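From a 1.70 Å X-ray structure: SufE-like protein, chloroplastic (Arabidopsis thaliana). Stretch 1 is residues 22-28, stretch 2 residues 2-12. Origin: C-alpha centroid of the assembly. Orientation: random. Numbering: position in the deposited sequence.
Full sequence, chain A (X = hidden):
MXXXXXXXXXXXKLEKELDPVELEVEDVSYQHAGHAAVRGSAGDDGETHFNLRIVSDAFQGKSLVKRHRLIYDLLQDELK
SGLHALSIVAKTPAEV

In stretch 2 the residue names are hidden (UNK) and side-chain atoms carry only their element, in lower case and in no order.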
# COMPACT_ATOMS: atom_id res chain seq x y z
N GLU A 22 0.47 9.50 -7.72
CA GLU A 22 1.79 8.99 -7.40
C GLU A 22 1.60 7.71 -6.59
O GLU A 22 0.78 7.68 -5.68
CB GLU A 22 2.58 10.03 -6.60
CG GLU A 22 2.69 11.34 -7.35
CD GLU A 22 3.54 12.40 -6.67
OE1 GLU A 22 4.17 12.13 -5.63
OE2 GLU A 22 3.58 13.52 -7.22
N LEU A 23 2.33 6.67 -6.94
CA LEU A 23 2.25 5.41 -6.22
C LEU A 23 3.61 4.72 -6.15
O LEU A 23 4.27 4.51 -7.18
CB LEU A 23 1.23 4.47 -6.87
CG LEU A 23 1.10 3.07 -6.25
CD1 LEU A 23 0.61 3.11 -4.80
CD2 LEU A 23 0.18 2.21 -7.11
N GLU A 24 4.04 4.37 -4.94
CA GLU A 24 5.24 3.58 -4.77
C GLU A 24 4.95 2.38 -3.88
O GLU A 24 4.36 2.53 -2.82
CB GLU A 24 6.37 4.40 -4.15
CG GLU A 24 7.64 3.57 -3.91
CD GLU A 24 8.78 4.37 -3.32
OE1 GLU A 24 8.59 5.57 -3.04
OE2 GLU A 24 9.88 3.80 -3.14
N VAL A 25 5.35 1.21 -4.33
CA VAL A 25 5.17 -0.03 -3.59
C VAL A 25 6.55 -0.63 -3.46
O VAL A 25 7.14 -1.06 -4.45
CB VAL A 25 4.21 -1.01 -4.33
CG1 VAL A 25 4.15 -2.36 -3.61
CG2 VAL A 25 2.81 -0.39 -4.46
N GLU A 26 7.10 -0.61 -2.25
CA GLU A 26 8.47 -1.03 -2.05
C GLU A 26 8.51 -2.26 -1.16
O GLU A 26 8.01 -2.23 -0.04
CB GLU A 26 9.28 0.10 -1.40
CG GLU A 26 10.75 -0.20 -1.23
CD GLU A 26 11.44 0.80 -0.32
OE1 GLU A 26 10.75 1.51 0.44
OE2 GLU A 26 12.69 0.88 -0.37
N ASP A 27 9.08 -3.35 -1.68
CA ASP A 27 9.22 -4.58 -0.91
C ASP A 27 10.41 -4.43 0.03
O ASP A 27 11.55 -4.33 -0.41
CB ASP A 27 9.41 -5.76 -1.88
CG ASP A 27 9.37 -7.11 -1.19
OD1 ASP A 27 9.56 -7.18 0.04
OD2 ASP A 27 9.17 -8.13 -1.90
N VAL A 28 10.14 -4.41 1.33
CA VAL A 28 11.22 -4.33 2.32
C VAL A 28 11.29 -5.58 3.20
O VAL A 28 11.76 -5.53 4.34
CB VAL A 28 11.12 -3.04 3.16
CG1 VAL A 28 11.39 -1.81 2.28
CG2 VAL A 28 9.77 -2.94 3.85
N UNK A 2 11.43 -6.51 -11.00
CA UNK A 2 11.14 -5.61 -9.89
C UNK A 2 10.39 -6.34 -8.78
O UNK A 2 10.94 -7.19 -8.09
c UNK A 2 10.35 -4.41 -10.37
N UNK A 3 9.11 -6.01 -8.64
CA UNK A 3 8.29 -6.58 -7.59
C UNK A 3 7.96 -8.04 -7.87
O UNK A 3 7.92 -8.46 -9.02
c UNK A 3 5.76 -3.65 -7.07
c UNK A 3 7.11 -4.34 -6.98
c UNK A 3 6.98 -5.79 -7.46
c UNK A 3 7.64 -4.32 -5.56
N UNK A 4 7.74 -8.80 -6.81
CA UNK A 4 7.28 -10.17 -6.94
C UNK A 4 5.78 -10.19 -7.17
O UNK A 4 5.15 -9.15 -7.35
N UNK A 5 5.20 -11.38 -7.17
CA UNK A 5 3.78 -11.51 -7.48
C UNK A 5 2.84 -10.75 -6.55
O UNK A 5 1.89 -10.12 -7.01
o UNK A 5 3.76 -13.63 -6.32
c UNK A 5 3.40 -12.99 -7.53
N UNK A 6 3.08 -10.79 -5.24
CA UNK A 6 2.24 -10.04 -4.29
C UNK A 6 2.40 -8.53 -4.51
O UNK A 6 1.41 -7.81 -4.53
c UNK A 6 1.55 -12.16 0.28
n UNK A 6 2.79 -12.31 0.72
n UNK A 6 1.14 -11.00 -0.23
c UNK A 6 2.56 -10.36 -2.83
c UNK A 6 1.96 -9.35 -1.85
n UNK A 6 0.69 -13.17 0.35
c UNK A 6 1.98 -9.82 -0.39
N UNK A 7 3.64 -8.07 -4.64
CA UNK A 7 3.89 -6.65 -4.88
C UNK A 7 3.12 -6.15 -6.10
O UNK A 7 2.54 -5.06 -6.08
N UNK A 8 3.11 -6.95 -7.16
CA UNK A 8 2.40 -6.59 -8.38
C UNK A 8 0.89 -6.52 -8.13
O UNK A 8 0.22 -5.60 -8.61
s UNK A 8 4.56 -5.73 -10.48
c UNK A 8 2.73 -7.56 -9.51
c UNK A 8 4.16 -7.44 -10.01
c UNK A 8 3.76 -5.60 -12.07
N UNK A 9 0.37 -7.49 -7.37
CA UNK A 9 -1.05 -7.46 -7.02
C UNK A 9 -1.42 -6.23 -6.20
O UNK A 9 -2.48 -5.63 -6.42
n UNK A 9 -1.67 -11.38 -5.03
c UNK A 9 -1.47 -8.72 -6.25
n UNK A 9 -0.31 -13.04 -5.82
c UNK A 9 -2.25 -11.08 -6.33
c UNK A 9 -1.52 -9.96 -7.07
n UNK A 9 -0.29 -12.53 -3.59
c UNK A 9 -0.76 -12.32 -4.81
N UNK A 10 -0.56 -5.87 -5.25
CA UNK A 10 -0.79 -4.70 -4.39
C UNK A 10 -0.82 -3.44 -5.25
O UNK A 10 -1.73 -2.63 -5.14
c UNK A 10 0.28 -3.19 -2.64
c UNK A 10 0.10 -5.66 -2.22
c UNK A 10 1.25 -5.71 -1.22
c UNK A 10 0.29 -4.58 -3.29
N UNK A 11 0.16 -3.30 -6.14
CA UNK A 11 0.20 -2.14 -7.02
C UNK A 11 -1.05 -2.07 -7.90
O UNK A 11 -1.66 -1.02 -8.05
n UNK A 11 2.66 1.86 -9.80
c UNK A 11 1.46 -2.17 -7.90
n UNK A 11 4.40 2.06 -8.31
c UNK A 11 1.45 -1.12 -8.99
c UNK A 11 2.82 -0.96 -9.65
c UNK A 11 3.58 1.30 -9.01
n UNK A 11 3.67 -0.03 -8.92
N UNK A 12 -1.46 -3.20 -8.47
CA UNK A 12 -2.62 -3.19 -9.36
C UNK A 12 -3.92 -2.85 -8.61
O UNK A 12 -4.78 -2.14 -9.14
c UNK A 12 -2.74 -4.52 -10.11
o UNK A 12 -2.71 -6.73 -11.85
c UNK A 12 -1.78 -4.62 -11.28
o UNK A 12 -0.58 -6.39 -12.30
c UNK A 12 -1.68 -6.02 -11.85
O HOH W 1 7.60 -7.96 -4.02
O HOH W 2 3.42 5.04 -10.13
O HOH W 3 6.20 0.38 -7.26

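Position 2 carries a single side-chain carbon; this CB lies 7.5 Å from Val25 O, the nearest approach of the side chain, too far for contact. One carbon and nothing further is alanine: Ala2.

Position 3 has four side-chain carbons, forked at the second, so the branch lies one atom beyond CB. One terminal carbon lies 3.5 Å from Val25 O and the other 4.0 Å from Val25 CG1. An apolar chain forked at its second carbon is leucine. In Leu3 these ends are CD2 and CD1 respectively; CA-to-CB points sideways, yet chi1 m and chi2 t bring the tip nearer to the strand.

Position 4 has no side-chain atoms, which identifies Gly4. It occupies the N-cap position, and its O accepts from the backbone N of position 8 at 3.0 Å.

Position 5 shows one carbon followed by one oxygen, out of reach of stretch 1. That is serine, Ser5, the first helical residue.

Position 6 has three carbons, a nitrogen, then a carbon bearing two more nitrogens: a guanidinium, hence Arg6. It makes no contact with the strand, and its guanidinium nitrogens are hydrogen-bonded elsewhere in the structure.

Position 7 again lacks side-chain atoms and is Gly7. An ideal CB here would point toward the strand but would stand 2.9 Å from Leu3 CB, a clash. Gly7 O lies 4.0 Å from Val25 CG1.

Position 8 is an unbranched run of two carbons, sulfur and one carbon, the thioether of Met8. Its CA-to-CB bond points away from the strand.

Position 9 repeats the pattern of three carbons, nitrogen and a carbon with two nitrogens. It is Arg9, exposed and out of reach of stretch 1.

Position 10 has four carbons forked at the first, with one arm two carbons long. Beta branching with unequal arms means isoleucine; the CA-to-CB bond of Ile10 points toward the strand, and its CG2 lies 4.1 Å from Val25 CG1.

Position 11 has three carbons, a nitrogen, and a carbon carrying two more nitrogens, one of them 2.7 Å from Leu23 O. This is Arg11. Its CA-to-CB bond points sideways, but the end of the chain comes nearer. NH2 donates a hydrogen bond to Leu23 O (angle 137°), while Leu23 CD2 covers one guanidinium face.

Position 12 has three carbons, the third carrying two oxygens: a carboxylate, so Glu12; its CA-to-CB bond points away from the strand.

The contact packs a nearly antiparallel helix and strand (161°), burying 355 Å² in total. Strand alternation turns Leu23, Val25 and Asp27 toward the helix. Val25 is the centre, with CG1 meeting Leu3 CD1 at 4.0 Å and CG2 reaching Arg11 CB at 4.1 Å. Three waters bridge the stretches: water 1 accepts from Gly4 N (2.9 Å) and donates to Asp27 OD2 (2.6 Å), water 3 accepts from Arg11 NH2 (2.7 Å) and Val25 N (3.2 Å), and water 2 accepts from Arg11 NH1 (3.3 Å) and donates to Leu23 O (3.1 Å).

Stretch 2 (2-12) ALGSRGMRIRE
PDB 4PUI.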